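PDB 2OQT: ascorbate-specific PTS system EIIA component from Streptococcus pyogenes serotype M1, which probably relays phosphoryl groups in the phosphoenolpyruvate-dependent phosphotransferase system that phosphorylates ascorbate as it is carried into the cell. Local coordinates for residues A[22-27]-A[47-52]; A[82-87]-A[99-104]. All coordinates share one frame; numbering follows the deposited sequence.

Interaction 1 of 2, residues A[22-27]-A[47-52]; sequences TWQEAV and AIIAST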
ATOM      1  N   THR A  22     -11.429  -7.621  -8.937  1.00 67.85           N
ATOM      2  CA  THR A  22     -11.301  -6.365  -9.641  1.00 65.30           C
ATOM      3  C   THR A  22     -10.226  -5.551  -8.917  1.00 63.89           C
ATOM      4  O   THR A  22      -9.821  -5.902  -7.801  1.00 63.72           O
ATOM      5  CB  THR A  22     -12.681  -5.641  -9.738  1.00 65.60           C
ATOM      6  OG1 THR A  22     -13.128  -5.229  -8.445  1.00 65.15           O
ATOM      7  CG2 THR A  22     -13.736  -6.581 -10.329  1.00 64.68           C
ATOM      8  N   TRP A  23      -9.733  -4.490  -9.553  1.00 61.38           N
ATOM      9  CA  TRP A  23      -8.786  -3.609  -8.892  1.00 58.54           C
ATOM     10  C   TRP A  23      -9.511  -2.716  -7.846  1.00 58.07           C
ATOM     11  O   TRP A  23      -8.919  -2.292  -6.834  1.00 56.52           O
ATOM     12  CB  TRP A  23      -8.016  -2.802  -9.925  1.00 56.46           C
ATOM     13  CG  TRP A  23      -8.896  -1.913 -10.679  1.00 54.64           C
ATOM     14  CD1 TRP A  23      -9.425  -2.126 -11.923  1.00 52.05           C
ATOM     15  CD2 TRP A  23      -9.356  -0.634 -10.251  1.00 52.73           C
ATOM     16  NE1 TRP A  23     -10.174  -1.046 -12.301  1.00 50.67           N
ATOM     17  CE2 TRP A  23     -10.164  -0.118 -11.290  1.00 50.25           C
ATOM     18  CE3 TRP A  23      -9.143   0.146  -9.082  1.00 54.07           C
ATOM     19  CZ2 TRP A  23     -10.781   1.145 -11.212  1.00 51.30           C
ATOM     20  CZ3 TRP A  23      -9.765   1.404  -8.996  1.00 53.37           C
ATOM     21  CH2 TRP A  23     -10.588   1.881 -10.067  1.00 53.25           C
ATOM     22  N   GLN A  24     -10.791  -2.461  -8.095  1.00 57.58           N
ATOM     23  CA  GLN A  24     -11.654  -1.904  -7.047  1.00 58.90           C
ATOM     24  C   GLN A  24     -11.735  -2.779  -5.758  1.00 59.13           C
ATOM     25  O   GLN A  24     -11.617  -2.238  -4.677  1.00 58.80           O
ATOM     26  CB  GLN A  24     -13.038  -1.594  -7.600  1.00 57.96           C
ATOM     27  CG  GLN A  24     -13.058  -0.502  -8.662  1.00 56.87           C
ATOM     28  CD  GLN A  24     -13.203  -1.034 -10.090  1.00 57.27           C
ATOM     29  OE1 GLN A  24     -13.758  -0.341 -10.953  1.00 57.82           O
ATOM     30  NE2 GLN A  24     -12.721  -2.247 -10.347  1.00 51.05           N
ATOM     31  N   GLU A  25     -11.922  -4.109  -5.890  1.00 60.31           N
ATOM     32  CA  GLU A  25     -11.888  -5.074  -4.748  1.00 61.31           C
ATOM     33  C   GLU A  25     -10.580  -4.965  -3.988  1.00 60.14           C
ATOM     34  O   GLU A  25     -10.551  -4.965  -2.763  1.00 59.93           O
ATOM     35  CB  GLU A  25     -12.020  -6.540  -5.229  1.00 63.01           C
ATOM     36  CG  GLU A  25     -13.340  -7.293  -4.938  1.00 70.12           C
ATOM     37  CD  GLU A  25     -14.347  -7.357  -6.144  1.00 77.27           C
ATOM     38  OE1 GLU A  25     -14.513  -8.460  -6.746  1.00 78.37           O
ATOM     39  OE2 GLU A  25     -14.990  -6.318  -6.476  1.00 80.28           O
ATOM     40  N   ALA A  26      -9.490  -4.845  -4.737  1.00 60.02           N
ATOM     41  CA  ALA A  26      -8.132  -4.885  -4.165  1.00 59.50           C
ATOM     42  C   ALA A  26      -7.795  -3.605  -3.410  1.00 59.24           C
ATOM     43  O   ALA A  26      -7.121  -3.603  -2.377  1.00 58.96           O
ATOM     44  CB  ALA A  26      -7.135  -5.122  -5.243  1.00 59.36           C
ATOM     45  N   VAL A  27      -8.293  -2.504  -3.943  1.00 58.74           N
ATOM     46  CA  VAL A  27      -8.133  -1.231  -3.293  1.00 57.65           C
ATOM     47  C   VAL A  27      -8.938  -1.219  -1.988  1.00 57.40           C
ATOM     48  O   VAL A  27      -8.416  -0.807  -0.965  1.00 58.39           O
ATOM     49  CB  VAL A  27      -8.467  -0.095  -4.281  1.00 56.32           C
ATOM     50  CG1 VAL A  27      -8.766   1.193  -3.587  1.00 55.78           C
ATOM     51  CG2 VAL A  27      -7.313   0.070  -5.190  1.00 56.52           C
ATOM     52  N   ALA A  47     -12.288   8.252  -2.072  1.00 53.04           N
ATOM     53  CA  ALA A  47     -11.432   9.220  -2.689  1.00 51.70           C
ATOM     54  C   ALA A  47     -10.370   8.502  -3.560  1.00 51.16           C
ATOM     55  O   ALA A  47      -9.919   9.007  -4.568  1.00 52.33           O
ATOM     56  CB  ALA A  47     -10.837  10.149  -1.633  1.00 51.31           C
ATOM     57  N   ILE A  48     -10.022   7.270  -3.254  1.00 50.27           N
ATOM     58  CA  ILE A  48      -9.043   6.615  -4.121  1.00 48.57           C
ATOM     59  C   ILE A  48      -9.691   6.223  -5.464  1.00 49.02           C
ATOM     60  O   ILE A  48      -9.104   6.399  -6.541  1.00 48.07           O
ATOM     61  CB  ILE A  48      -8.309   5.497  -3.363  1.00 48.36           C
ATOM     62  CG1 ILE A  48      -7.456   6.166  -2.245  1.00 49.22           C
ATOM     63  CG2 ILE A  48      -7.461   4.658  -4.302  1.00 46.86           C
ATOM     64  CD1 ILE A  48      -6.623   5.259  -1.324  1.00 46.46           C
ATOM     65  N   ILE A  49     -10.926   5.716  -5.377  1.00 49.65           N
ATOM     66  CA  ILE A  49     -11.664   5.235  -6.526  1.00 49.27           C
ATOM     67  C   ILE A  49     -11.913   6.402  -7.464  1.00 50.50           C
ATOM     68  O   ILE A  49     -11.743   6.263  -8.671  1.00 51.18           O
ATOM     69  CB  ILE A  49     -13.014   4.608  -6.132  1.00 49.23           C
ATOM     70  CG1 ILE A  49     -12.796   3.398  -5.182  1.00 49.35           C
ATOM     71  CG2 ILE A  49     -13.802   4.204  -7.422  1.00 45.93           C
ATOM     72  CD1 ILE A  49     -12.032   2.193  -5.791  1.00 45.08           C
ATOM     73  N   ALA A  50     -12.319   7.525  -6.889  1.00 50.89           N
ATOM     74  CA  ALA A  50     -12.589   8.741  -7.597  1.00 51.95           C
ATOM     75  C   ALA A  50     -11.310   9.276  -8.271  1.00 53.01           C
ATOM     76  O   ALA A  50     -11.336   9.692  -9.412  1.00 54.64           O
ATOM     77  CB  ALA A  50     -13.190   9.793  -6.609  1.00 51.49           C
ATOM     78  N   SER A  51     -10.182   9.292  -7.588  1.00 53.54           N
ATOM     79  CA  SER A  51      -8.991   9.849  -8.245  1.00 53.98           C
ATOM     80  C   SER A  51      -8.502   8.884  -9.312  1.00 53.87           C
ATOM     81  O   SER A  51      -7.865   9.304 -10.294  1.00 54.04           O
ATOM     82  CB  SER A  51      -7.852  10.081  -7.238  1.00 53.46           C
ATOM     83  OG  SER A  51      -8.263  11.009  -6.285  1.00 53.05           O
ATOM     84  N   THR A  52      -8.755   7.598  -9.108  1.00 52.89           N
ATOM     85  CA  THR A  52      -8.367   6.672 -10.138  1.00 52.99           C
ATOM     86  C   THR A  52      -9.239   6.923 -11.389  1.00 54.49           C
ATOM     87  O   THR A  52      -8.734   6.938 -12.511  1.00 54.94           O
ATOM     88  CB  THR A  52      -8.443   5.192  -9.690  1.00 52.89           C
ATOM     89  OG1 THR A  52      -7.769   4.992  -8.429  1.00 47.93           O
ATOM     90  CG2 THR A  52      -7.818   4.289 -10.773  1.00 50.51           C
TER
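W23 and T52 meet tip to tip, the far corner of the indole benzo ring against the threonine methyl, with CH2 of W23 3.7 Å from CG2 of T52. The rest of the contact between the two helices is apolar too. I49 sets its CD1 among W23, Q24 and V27: this methyl lies 4.0 Å from CZ3 of W23 at an oblique angle to the ring, and 4.1 Å from CG1 of V27. V27 carries CG1 anti to its backbone N (chi1 161°), a setting that also brings this methyl within 3.8 Å of CG2 of I48. Branching at CB suits V27 and I48, which meet through methyls close to the backbone; I49 reaches across with its longer CD1 branch, and the long indole bridges a greater backbone separation at the start of the helix. Within its own segment, Q24 lays its amide carbon CD over one face of the indole, 3.3 Å above the plane and offset toward the rim, while its CG touches I49.

In the fold this is a pair of successive helices, 23-36 and 42-55, running roughly antiparallel, with short-segment axes 10.8 Å apart at an angle of 144°. F92 meets the W23 ring and also touches V27.

The hydroxyls of T22 and T52 both bond within their own segments. T22 is the N-cap of the first helix: its OG1 accepts from the backbone N of E25 at 3.0 Å, a role that suits threonine because its short side chain lets the hydroxyl reach forward to an NH of the first turn. T52 has OG1 beside its backbone N, where it donates to the carbonyl O of I48 from above the carbonyl plane at 2.7 Å. The backbone N of T52 approaches that same O from the opposite face. The hydroxyl of T52 also bonds to Y59.

Interaction 2 of 2, residues A[82-87]-A[99-104]; sequences ALITLT and SVLLTL
I84 and L101 form the antiparallel hydrogen-bonded pair at the centre of this contact, where strands 80-86 and 97-105 lie side by side in the mixed beta-sheet of the EIIA domain. The backbone N of I84 donates to O of L101 at 3.0 Å in an almost straight bond (172°). The return bond from N of L101 to O of I84 is longer, 3.3 Å, and its donor stands well above the carbonyl plane. Further bonds flank this pair: N of L86 reaches O of S99, and N of A82 reaches O of T103.

Packing is dense on the face bearing I84 and L101, where the side chains cross. CG1 of I84 sits in the cramped site between its own backbone N and carbonyl carbon, which brings it to 4.0 Å from CB of L101, and CD1 of L101 meets CD1 of L86 at 3.8 Å. Large aliphatic residues suit this face because helix 23-36 lies against it, A30 touching both I84 and L101, while the small A82 and T103 fit beside L34 of the same helix.

T85 and V100, a non-hydrogen-bonded pair with side chains side by side, are the loose part, OG1 of T85 being 4.1 Å from CG2 of V100. Little of T85 is buried by the partner segment, but it touches L16 of strand 14-18, and a weak bond to L133 O gives the hydroxyl of this buried threonine a partner. Farther along, L102 packs on I120 and L123 of helix 111-124. The solvent side is at T87, where the chain turns a corner; it is exposed and makes no contact with the partner segment. V100 is nevertheless tightly packed against L83: CD1 of L83 lies 3.5 Å from CG1 of V100, a methyl that is equally close to the carbonyl O of I84.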
ATOM      1  N   ALA A  82      -0.416   0.859   5.105  1.00 49.29           N
ATOM      2  CA  ALA A  82      -0.958  -0.473   5.167  1.00 50.09           C
ATOM      3  C   ALA A  82      -0.200  -1.316   4.134  1.00 50.76           C
ATOM      4  O   ALA A  82       0.483  -0.754   3.276  1.00 50.90           O
ATOM      5  CB  ALA A  82      -2.475  -0.454   4.931  1.00 49.83           C
ATOM      6  N   LEU A  83      -0.266  -2.649   4.246  1.00 52.44           N
ATOM      7  CA  LEU A  83       0.416  -3.566   3.296  1.00 53.38           C
ATOM      8  C   LEU A  83      -0.319  -4.869   3.139  1.00 54.30           C
ATOM      9  O   LEU A  83      -0.437  -5.670   4.087  1.00 54.94           O
ATOM     10  CB  LEU A  83       1.873  -3.826   3.674  1.00 53.48           C
ATOM     11  CG  LEU A  83       2.793  -4.809   2.924  1.00 54.67           C
ATOM     12  CD1 LEU A  83       2.363  -5.108   1.553  1.00 58.34           C
ATOM     13  CD2 LEU A  83       4.218  -4.246   2.847  1.00 57.74           C
ATOM     14  N   ILE A  84      -0.804  -5.091   1.929  1.00 54.95           N
ATOM     15  CA  ILE A  84      -1.545  -6.302   1.641  1.00 56.17           C
ATOM     16  C   ILE A  84      -0.932  -7.066   0.459  1.00 57.29           C
ATOM     17  O   ILE A  84      -0.139  -6.540  -0.323  1.00 57.64           O
ATOM     18  CB  ILE A  84      -3.097  -6.079   1.533  1.00 55.42           C
ATOM     19  CG1 ILE A  84      -3.490  -5.475   0.177  1.00 55.36           C
ATOM     20  CG2 ILE A  84      -3.594  -5.226   2.684  1.00 54.71           C
ATOM     21  CD1 ILE A  84      -4.832  -5.961  -0.376  1.00 53.57           C
ATOM     22  N   THR A  85      -1.296  -8.330   0.375  1.00 59.15           N
ATOM     23  CA  THR A  85      -0.613  -9.289  -0.467  1.00 61.41           C
ATOM     24  C   THR A  85      -1.748 -10.077  -1.051  1.00 62.72           C
ATOM     25  O   THR A  85      -2.682 -10.430  -0.344  1.00 63.37           O
ATOM     26  CB  THR A  85       0.418 -10.118   0.407  1.00 61.88           C
ATOM     27  OG1 THR A  85       1.768  -9.716   0.085  1.00 61.59           O
ATOM     28  CG2 THR A  85       0.242 -11.644   0.292  1.00 61.27           C
ATOM     29  N   LEU A  86      -1.714 -10.253  -2.362  1.00 64.55           N
ATOM     30  CA  LEU A  86      -2.758 -10.941  -3.075  1.00 65.99           C
ATOM     31  C   LEU A  86      -2.251 -12.278  -3.516  1.00 67.84           C
ATOM     32  O   LEU A  86      -1.113 -12.408  -3.968  1.00 68.25           O
ATOM     33  CB  LEU A  86      -3.194 -10.163  -4.309  1.00 65.07           C
ATOM     34  CG  LEU A  86      -3.998  -8.893  -4.032  1.00 65.05           C
ATOM     35  CD1 LEU A  86      -4.331  -8.130  -5.342  1.00 63.40           C
ATOM     36  CD2 LEU A  86      -5.257  -9.162  -3.200  1.00 61.15           C
ATOM     37  N   THR A  87      -3.119 -13.260  -3.338  1.00 69.23           N
ATOM     38  CA  THR A  87      -3.051 -14.572  -3.940  1.00 70.83           C
ATOM     39  C   THR A  87      -2.799 -14.536  -5.457  1.00 71.96           C
ATOM     40  O   THR A  87      -1.806 -15.112  -5.969  1.00 71.96           O
ATOM     41  CB  THR A  87      -4.403 -15.260  -3.651  1.00 71.26           C
ATOM     42  OG1 THR A  87      -4.297 -16.009  -2.429  1.00 70.78           O
ATOM     43  CG2 THR A  87      -4.870 -16.127  -4.818  1.00 71.47           C
ATOM     44  N   SER A  99       0.123  -7.401  -7.421  1.00 60.01           N
ATOM     45  CA  SER A  99      -0.015  -8.453  -6.436  1.00 59.55           C
ATOM     46  C   SER A  99       0.209  -7.908  -5.065  1.00 59.10           C
ATOM     47  O   SER A  99      -0.222  -8.519  -4.076  1.00 58.50           O
ATOM     48  CB  SER A  99       0.930  -9.643  -6.726  1.00 60.10           C
ATOM     49  OG  SER A  99       0.428 -10.406  -7.829  1.00 60.98           O
ATOM     50  N   VAL A 100       0.870  -6.753  -5.000  1.00 57.82           N
ATOM     51  CA  VAL A 100       1.109  -6.108  -3.716  1.00 57.34           C
ATOM     52  C   VAL A 100       0.689  -4.637  -3.669  1.00 56.79           C
ATOM     53  O   VAL A 100       1.189  -3.799  -4.406  1.00 57.16           O
ATOM     54  CB  VAL A 100       2.584  -6.285  -3.282  1.00 57.95           C
ATOM     55  CG1 VAL A 100       2.830  -5.683  -1.881  1.00 57.20           C
ATOM     56  CG2 VAL A 100       2.969  -7.786  -3.329  1.00 55.94           C
ATOM     57  N   LEU A 101      -0.222  -4.336  -2.755  1.00 56.33           N
ATOM     58  CA  LEU A 101      -0.689  -2.957  -2.508  1.00 54.57           C
ATOM     59  C   LEU A 101      -0.196  -2.409  -1.171  1.00 54.18           C
ATOM     60  O   LEU A 101      -0.546  -2.927  -0.077  1.00 52.81           O
ATOM     61  CB  LEU A 101      -2.213  -2.894  -2.575  1.00 54.45           C
ATOM     62  CG  LEU A 101      -2.758  -3.308  -3.963  1.00 53.55           C
ATOM     63  CD1 LEU A 101      -3.015  -4.824  -4.051  1.00 52.61           C
ATOM     64  CD2 LEU A 101      -4.000  -2.495  -4.341  1.00 50.94           C
ATOM     65  N   LEU A 102       0.643  -1.377  -1.295  1.00 53.01           N
ATOM     66  CA  LEU A 102       1.053  -0.528  -0.187  1.00 52.82           C
ATOM     67  C   LEU A 102       0.323   0.826  -0.157  1.00 52.32           C
ATOM     68  O   LEU A 102       0.818   1.837  -0.638  1.00 52.63           O
ATOM     69  CB  LEU A 102       2.557  -0.289  -0.238  1.00 52.88           C
ATOM     70  CG  LEU A 102       3.204  -0.364   1.139  1.00 53.25           C
ATOM     71  CD1 LEU A 102       4.620  -0.892   1.011  1.00 53.33           C
ATOM     72  CD2 LEU A 102       3.175   0.966   1.826  1.00 53.94           C
ATOM     73  N   THR A 103      -0.864   0.819   0.416  1.00 51.86           N
ATOM     74  CA  THR A 103      -1.581   2.020   0.800  1.00 50.52           C
ATOM     75  C   THR A 103      -0.835   3.014   1.656  1.00 50.00           C
ATOM     76  O   THR A 103      -0.196   2.672   2.650  1.00 49.66           O
ATOM     77  CB  THR A 103      -2.814   1.599   1.528  1.00 50.17           C
ATOM     78  OG1 THR A 103      -3.394   0.604   0.700  1.00 51.42           O
ATOM     79  CG2 THR A 103      -3.786   2.766   1.718  1.00 47.12           C
ATOM     80  N   LEU A 104      -1.012   4.261   1.284  1.00 48.66           N
ATOM     81  CA  LEU A 104      -0.353   5.357   1.933  1.00 50.00           C
ATOM     82  C   LEU A 104      -1.391   6.381   2.312  1.00 49.60           C
ATOM     83  O   LEU A 104      -2.177   6.758   1.469  1.00 50.54           O
ATOM     84  CB  LEU A 104       0.578   5.977   0.902  1.00 50.57           C
ATOM     85  CG  LEU A 104       1.333   7.258   1.169  1.00 52.10           C
ATOM     86  CD1 LEU A 104       1.965   7.613  -0.158  1.00 53.01           C
ATOM     87  CD2 LEU A 104       0.448   8.339   1.545  1.00 52.75           C
TER

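In the fold
Interaction 2 belongs to the core: all its touching residues are buried and backbone hydrogen bonds hold its strands in register. Interaction 1 lies farther out, its centre about 12 Å from the centre of the chain, against about 5 Å for interaction 2; it is only partly buried and joins its helices through side chains alone. The two contacts meet through helix 23-36, which pairs with helix 42-55 on one side and packs on the sheet with another. A26, which takes no part in interaction 1, touches L86 with its methyl and I84 and L101 with its carbonyl O. V27 serves both contacts, CG1 turned to helix 42-55 and CG2 near L101.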